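Local coordinates for L protein (CAS virus, PDB 5MV0), which probably cleaves capped host RNAs through its N-terminal endonuclease domain, supplying primers for viral transcription by the polymerase, at residues 154-166 with 190-203. Residues are numbered along the deposited sequence; the frame is centred on the assembly and turned at random.
Sequences PERLLFELLKLSL and SLTTYDFKTLTSEF
Phe159 and Thr198 mark where helix 155-166 meets the short helix 196-200, the two axes inclined at 58° and 11.1 Å apart at their closest, while Leu191 and Tyr194, further back in the chain, pack against Phe159 and Leu162. With CG anti to the backbone N, the ring of Phe159 is carried out among Leu191, Tyr194, Thr198 and Leu199. Thr198 CG2 sits over its face, 3.4 Å from the ring centroid in a CH-pi contact, while the edge of the Phe159 ring points at the face of Tyr194 in a T-shaped pair with centroids 4.9 Å apart. Threonine suits this place by its two branches: OG1 bonds to OD1 of the N-cap Asp195, which also takes the backbone N-H of Thr198, and CG2 lies on the ring. Leu191 enters as a knob among Phe159, Leu162, Lys163 and Leu166, its CD1 lying 3.7 Å from Phe159 CE1. Two waters reach the Tyr194 hydroxyl, one shared with Glu155 OE2 and the other with Leu158 O, and Lys147 adds a cation-pi contact.

Beyond this apolar patch, Arg156 NH2 donates to Ser201 OG at 2.7 Å, tilted 27° from the guanidinium plane, whereas NE gives Glu160 OE2 a nearly straight, in-plane bond within a salt bridge. That bond probably helps to keep the carboxylate stacked almost parallel to the Phe203 ring (9°), with Glu160 CG over the ring centre. The extended Lys163 hydrogen-bonds through NZ to Leu199 O at 3.0 Å, near the C-terminal end of helix 196-200, where the helix dipole would probably favour its positive charge. Aromatic packing on one side and the Arg156 and Lys163 bonds on the other thus join the C-terminal segment to helix 155-166 of this PD-(D/E)XK-type endonuclease domain.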
loop_
_atom_site.group_PDB
_atom_site.type_symbol
_atom_site.label_atom_id
_atom_site.label_comp_id
_atom_site.label_asym_id
_atom_site.label_seq_id
_atom_site.Cartn_x
_atom_site.Cartn_y
_atom_site.Cartn_z
ATOM N N PRO B 154 9.022 1.154 8.313
ATOM C CA PRO B 154 9.587 1.062 9.668
ATOM C C PRO B 154 10.361 -0.236 9.862
ATOM O O PRO B 154 9.917 -1.312 9.448
ATOM C CB PRO B 154 8.352 1.112 10.579
ATOM C CG PRO B 154 7.255 1.730 9.742
ATOM C CD PRO B 154 7.556 1.340 8.313
ATOM N N GLU B 155 11.521 -0.129 10.522
ATOM C CA GLU B 155 12.380 -1.298 10.690
ATOM C C GLU B 155 11.679 -2.411 11.455
ATOM O O GLU B 155 11.965 -3.595 11.227
ATOM C CB GLU B 155 13.685 -0.931 11.404
ATOM C CG GLU B 155 14.695 -2.070 11.319
ATOM C CD GLU B 155 15.995 -1.819 12.061
ATOM O OE1 GLU B 155 16.164 -0.730 12.658
ATOM O OE2 GLU B 155 16.849 -2.730 12.043
ATOM N N ARG B 156 10.758 -2.063 12.358
ATOM C CA ARG B 156 10.061 -3.101 13.106
ATOM C C ARG B 156 9.278 -4.022 12.174
ATOM O O ARG B 156 9.159 -5.227 12.436
ATOM C CB ARG B 156 9.133 -2.460 14.137
ATOM C CG ARG B 156 8.446 -3.448 15.048
ATOM C CD ARG B 156 9.466 -4.336 15.735
ATOM N NE ARG B 156 8.839 -5.355 16.575
ATOM C CZ ARG B 156 8.661 -5.247 17.887
ATOM N NH1 ARG B 156 9.058 -4.152 18.531
ATOM N NH2 ARG B 156 8.089 -6.241 18.555
ATOM N N LEU B 157 8.733 -3.479 11.085
ATOM C CA LEU B 157 7.965 -4.321 10.168
ATOM C C LEU B 157 8.875 -5.248 9.363
ATOM O O LEU B 157 8.521 -6.408 9.118
ATOM C CB LEU B 157 7.110 -3.451 9.248
ATOM C CG LEU B 157 6.012 -2.626 9.932
ATOM C CD1 LEU B 157 5.201 -1.822 8.909
ATOM C CD2 LEU B 157 5.095 -3.531 10.761
ATOM N N LEU B 158 10.049 -4.763 8.940
ATOM C CA LEU B 158 11.039 -5.651 8.330
ATOM C C LEU B 158 11.424 -6.764 9.283
ATOM O O LEU B 158 11.625 -7.913 8.863
ATOM C CB LEU B 158 12.299 -4.881 7.934
ATOM C CG LEU B 158 12.429 -4.239 6.553
ATOM C CD1 LEU B 158 12.404 -5.295 5.424
ATOM C CD2 LEU B 158 11.351 -3.212 6.364
ATOM N N PHE B 159 11.599 -6.423 10.561
ATOM C CA PHE B 159 11.894 -7.429 11.572
ATOM C C PHE B 159 10.776 -8.460 11.668
ATOM O O PHE B 159 11.033 -9.665 11.736
ATOM C CB PHE B 159 12.113 -6.773 12.941
ATOM C CG PHE B 159 12.100 -7.769 14.066
ATOM C CD1 PHE B 159 13.203 -8.593 14.283
ATOM C CD2 PHE B 159 10.968 -7.940 14.858
ATOM C CE1 PHE B 159 13.185 -9.553 15.294
ATOM C CE2 PHE B 159 10.945 -8.900 15.867
ATOM C CZ PHE B 159 12.054 -9.697 16.094
ATOM N N GLU B 160 9.520 -7.998 11.712
ATOM C CA GLU B 160 8.401 -8.929 11.870
ATOM C C GLU B 160 8.266 -9.868 10.678
ATOM O O GLU B 160 7.839 -11.018 10.849
ATOM C CB GLU B 160 7.092 -8.162 12.085
ATOM C CG GLU B 160 7.039 -7.419 13.402
ATOM C CD GLU B 160 7.080 -8.350 14.608
ATOM O OE1 GLU B 160 6.578 -9.485 14.510
ATOM O OE2 GLU B 160 7.631 -7.952 15.655
ATOM N N LEU B 161 8.597 -9.403 9.469
ATOM C CA LEU B 161 8.599 -10.314 8.322
ATOM C C LEU B 161 9.513 -11.494 8.596
ATOM O O LEU B 161 9.168 -12.648 8.321
ATOM C CB LEU B 161 9.069 -9.596 7.054
ATOM C CG LEU B 161 8.180 -8.529 6.432
ATOM C CD1 LEU B 161 8.849 -8.060 5.156
ATOM C CD2 LEU B 161 6.779 -9.117 6.151
ATOM N N LEU B 162 10.678 -11.210 9.164
ATOM C CA LEU B 162 11.679 -12.241 9.424
ATOM C C LEU B 162 11.272 -13.131 10.597
ATOM O O LEU B 162 11.323 -14.362 10.501
ATOM C CB LEU B 162 13.022 -11.559 9.686
ATOM C CG LEU B 162 14.226 -12.436 10.063
ATOM C CD1 LEU B 162 14.657 -13.291 8.874
ATOM C CD2 LEU B 162 15.382 -11.556 10.580
ATOM N N LYS B 163 10.869 -12.528 11.718
ATOM C CA LYS B 163 10.544 -13.321 12.898
ATOM C C LYS B 163 9.299 -14.179 12.680
ATOM O O LYS B 163 9.264 -15.347 13.095
ATOM C CB LYS B 163 10.334 -12.416 14.114
ATOM C CG LYS B 163 9.871 -13.235 15.316
ATOM C CD LYS B 163 9.543 -12.413 16.512
ATOM C CE LYS B 163 9.188 -13.330 17.669
ATOM N NZ LYS B 163 8.924 -12.540 18.903
ATOM N N LEU B 164 8.256 -13.618 12.055
ATOM C CA LEU B 164 7.009 -14.365 11.903
ATOM C C LEU B 164 7.144 -15.451 10.851
ATOM O O LEU B 164 6.573 -16.536 11.000
ATOM C CB LEU B 164 5.849 -13.433 11.555
ATOM C CG LEU B 164 5.501 -12.415 12.649
ATOM C CD1 LEU B 164 4.411 -11.453 12.183
ATOM C CD2 LEU B 164 5.102 -13.125 13.951
ATOM N N SER B 165 7.887 -15.183 9.774
ATOM C CA SER B 165 8.096 -16.230 8.781
ATOM C C SER B 165 8.920 -17.379 9.363
ATOM O O SER B 165 8.604 -18.552 9.116
ATOM C CB SER B 165 8.757 -15.657 7.525
ATOM O OG SER B 165 10.098 -15.289 7.763
ATOM N N LEU B 166 9.960 -17.068 10.152
ATOM C CA LEU B 166 10.763 -18.125 10.776
ATOM C C LEU B 166 9.961 -18.916 11.802
ATOM O O LEU B 166 10.121 -20.136 11.918
ATOM C CB LEU B 166 12.009 -17.542 11.442
ATOM C CG LEU B 166 13.142 -17.198 10.481
ATOM C CD1 LEU B 166 14.277 -16.504 11.225
ATOM C CD2 LEU B 166 13.645 -18.446 9.751
ATOM N N SER B 190 20.351 -14.086 10.629
ATOM C CA SER B 190 19.881 -12.704 10.559
ATOM C C SER B 190 19.021 -12.347 11.763
ATOM O O SER B 190 19.074 -11.213 12.256
ATOM C CB SER B 190 19.101 -12.477 9.260
ATOM O OG SER B 190 19.962 -12.563 8.137
ATOM N N LEU B 191 18.221 -13.300 12.252
ATOM C CA LEU B 191 17.377 -13.013 13.407
ATOM C C LEU B 191 18.220 -12.677 14.631
ATOM O O LEU B 191 17.876 -11.760 15.390
ATOM C CB LEU B 191 16.441 -14.192 13.696
ATOM C CG LEU B 191 15.275 -13.963 14.665
ATOM C CD1 LEU B 191 14.337 -12.860 14.176
ATOM C CD2 LEU B 191 14.477 -15.249 14.945
ATOM N N THR B 192 19.340 -13.389 14.833
ATOM C CA THR B 192 20.155 -13.158 16.030
ATOM C C THR B 192 20.860 -11.804 16.024
ATOM O O THR B 192 21.438 -11.428 17.049
ATOM C CB THR B 192 21.217 -14.254 16.214
ATOM O OG1 THR B 192 22.198 -14.154 15.174
ATOM C CG2 THR B 192 20.585 -15.635 16.170
ATOM N N THR B 193 20.856 -11.072 14.913
ATOM C CA THR B 193 21.486 -9.757 14.895
ATOM C C THR B 193 20.565 -8.643 15.391
ATOM O O THR B 193 21.008 -7.494 15.496
ATOM C CB THR B 193 21.995 -9.417 13.488
ATOM O OG1 THR B 193 20.896 -9.068 12.637
ATOM C CG2 THR B 193 22.755 -10.600 12.889
ATOM N N TYR B 194 19.307 -8.939 15.696
ATOM C CA TYR B 194 18.428 -7.930 16.267
ATOM C C TYR B 194 18.558 -7.907 17.787
ATOM O O TYR B 194 18.976 -8.881 18.413
ATOM C CB TYR B 194 16.979 -8.189 15.867
ATOM C CG TYR B 194 16.693 -7.848 14.427
ATOM C CD1 TYR B 194 16.235 -6.581 14.072
ATOM C CD2 TYR B 194 16.888 -8.786 13.420
ATOM C CE1 TYR B 194 15.976 -6.258 12.755
ATOM C CE2 TYR B 194 16.631 -8.472 12.098
ATOM C CZ TYR B 194 16.178 -7.210 11.771
ATOM O OH TYR B 194 15.922 -6.903 10.453
ATOM N N ASP B 195 18.179 -6.778 18.379
ATOM C CA ASP B 195 18.314 -6.608 19.818
ATOM C C ASP B 195 17.300 -7.463 20.581
ATOM O O ASP B 195 16.232 -7.832 20.075
ATOM C CB ASP B 195 18.146 -5.133 20.192
ATOM C CG ASP B 195 16.836 -4.561 19.706
ATOM O OD1 ASP B 195 15.854 -4.570 20.470
ATOM O OD2 ASP B 195 16.779 -4.116 18.544
ATOM N N PHE B 196 17.656 -7.756 21.835
ATOM C CA PHE B 196 16.841 -8.607 22.696
ATOM C C PHE B 196 15.443 -8.038 22.905
ATOM O O PHE B 196 14.477 -8.802 23.025
ATOM C CB PHE B 196 17.559 -8.786 24.038
ATOM C CG PHE B 196 16.817 -9.637 25.033
ATOM C CD1 PHE B 196 16.898 -11.017 24.980
ATOM C CD2 PHE B 196 16.078 -9.049 26.057
ATOM C CE1 PHE B 196 16.232 -11.797 25.902
ATOM C CE2 PHE B 196 15.416 -9.824 26.990
ATOM C CZ PHE B 196 15.490 -11.199 26.914
ATOM N N LYS B 197 15.305 -6.709 22.952
ATOM C CA LYS B 197 13.987 -6.137 23.199
ATOM C C LYS B 197 13.072 -6.354 22.003
ATOM O O LYS B 197 11.909 -6.747 22.166
ATOM C CB LYS B 197 14.102 -4.647 23.536
ATOM C CG LYS B 197 12.743 -3.971 23.765
ATOM C CD LYS B 197 12.904 -2.572 24.355
ATOM C CE LYS B 197 11.551 -1.939 24.670
ATOM N NZ LYS B 197 10.938 -1.370 23.435
ATOM N N THR B 198 13.585 -6.105 20.795
ATOM C CA THR B 198 12.817 -6.376 19.587
ATOM C C THR B 198 12.451 -7.856 19.491
ATOM O O THR B 198 11.313 -8.208 19.147
ATOM C CB THR B 198 13.628 -5.930 18.371
ATOM O OG1 THR B 198 13.951 -4.533 18.499
ATOM C CG2 THR B 198 12.857 -6.153 17.071
ATOM N N LEU B 199 13.404 -8.735 19.818
ATOM C CA LEU B 199 13.196 -10.170 19.675
ATOM C C LEU B 199 12.112 -10.695 20.605
ATOM O O LEU B 199 11.444 -11.680 20.271
ATOM C CB LEU B 199 14.510 -10.911 19.931
ATOM C CG LEU B 199 15.498 -10.963 18.771
ATOM C CD1 LEU B 199 16.918 -11.265 19.249
ATOM C CD2 LEU B 199 15.040 -12.008 17.747
ATOM N N THR B 200 11.924 -10.072 21.775
ATOM C CA THR B 200 11.064 -10.643 22.802
ATOM C C THR B 200 9.798 -9.843 23.062
ATOM O O THR B 200 8.932 -10.316 23.803
ATOM C CB THR B 200 11.832 -10.807 24.131
ATOM O OG1 THR B 200 12.262 -9.525 24.628
ATOM C CG2 THR B 200 13.040 -11.736 23.950
ATOM N N SER B 201 9.658 -8.658 22.484
ATOM C CA SER B 201 8.507 -7.828 22.795
ATOM C C SER B 201 7.285 -8.279 21.999
ATOM O O SER B 201 7.396 -8.808 20.890
ATOM C CB SER B 201 8.806 -6.364 22.489
ATOM O OG SER B 201 9.026 -6.211 21.101
ATOM N N GLU B 202 6.109 -8.062 22.576
ATOM C CA GLU B 202 4.878 -8.385 21.870
ATOM C C GLU B 202 4.679 -7.412 20.716
ATOM O O GLU B 202 4.996 -6.226 20.820
ATOM C CB GLU B 202 3.677 -8.338 22.821
ATOM C CG GLU B 202 2.373 -7.904 22.144
ATOM C CD GLU B 202 1.124 -8.409 22.850
ATOM O OE1 GLU B 202 1.256 -9.209 23.804
ATOM O OE2 GLU B 202 0.007 -8.012 22.440
ATOM N N PHE B 203 4.192 -7.928 19.593
ATOM C CA PHE B 203 3.844 -7.110 18.442
ATOM C C PHE B 203 2.393 -7.388 18.090
ATOM O O PHE B 203 1.991 -8.551 17.975
ATOM C CB PHE B 203 4.747 -7.393 17.237
ATOM C CG PHE B 203 4.371 -6.604 16.010
ATOM C CD1 PHE B 203 4.760 -5.275 15.875
ATOM C CD2 PHE B 203 3.621 -7.188 14.997
ATOM C CE1 PHE B 203 4.401 -4.533 14.745
ATOM C CE2 PHE B 203 3.264 -6.457 13.875
ATOM C CZ PHE B 203 3.655 -5.126 13.752
HETATM O O HOH W 1 16.050 -4.433 9.738
HETATM O O HOH W 2 9.578 -2.877 21.440
HETATM O O HOH W 3 14.433 -8.398 8.388
HETATM O O HOH W 4 8.975 -9.772 18.859
#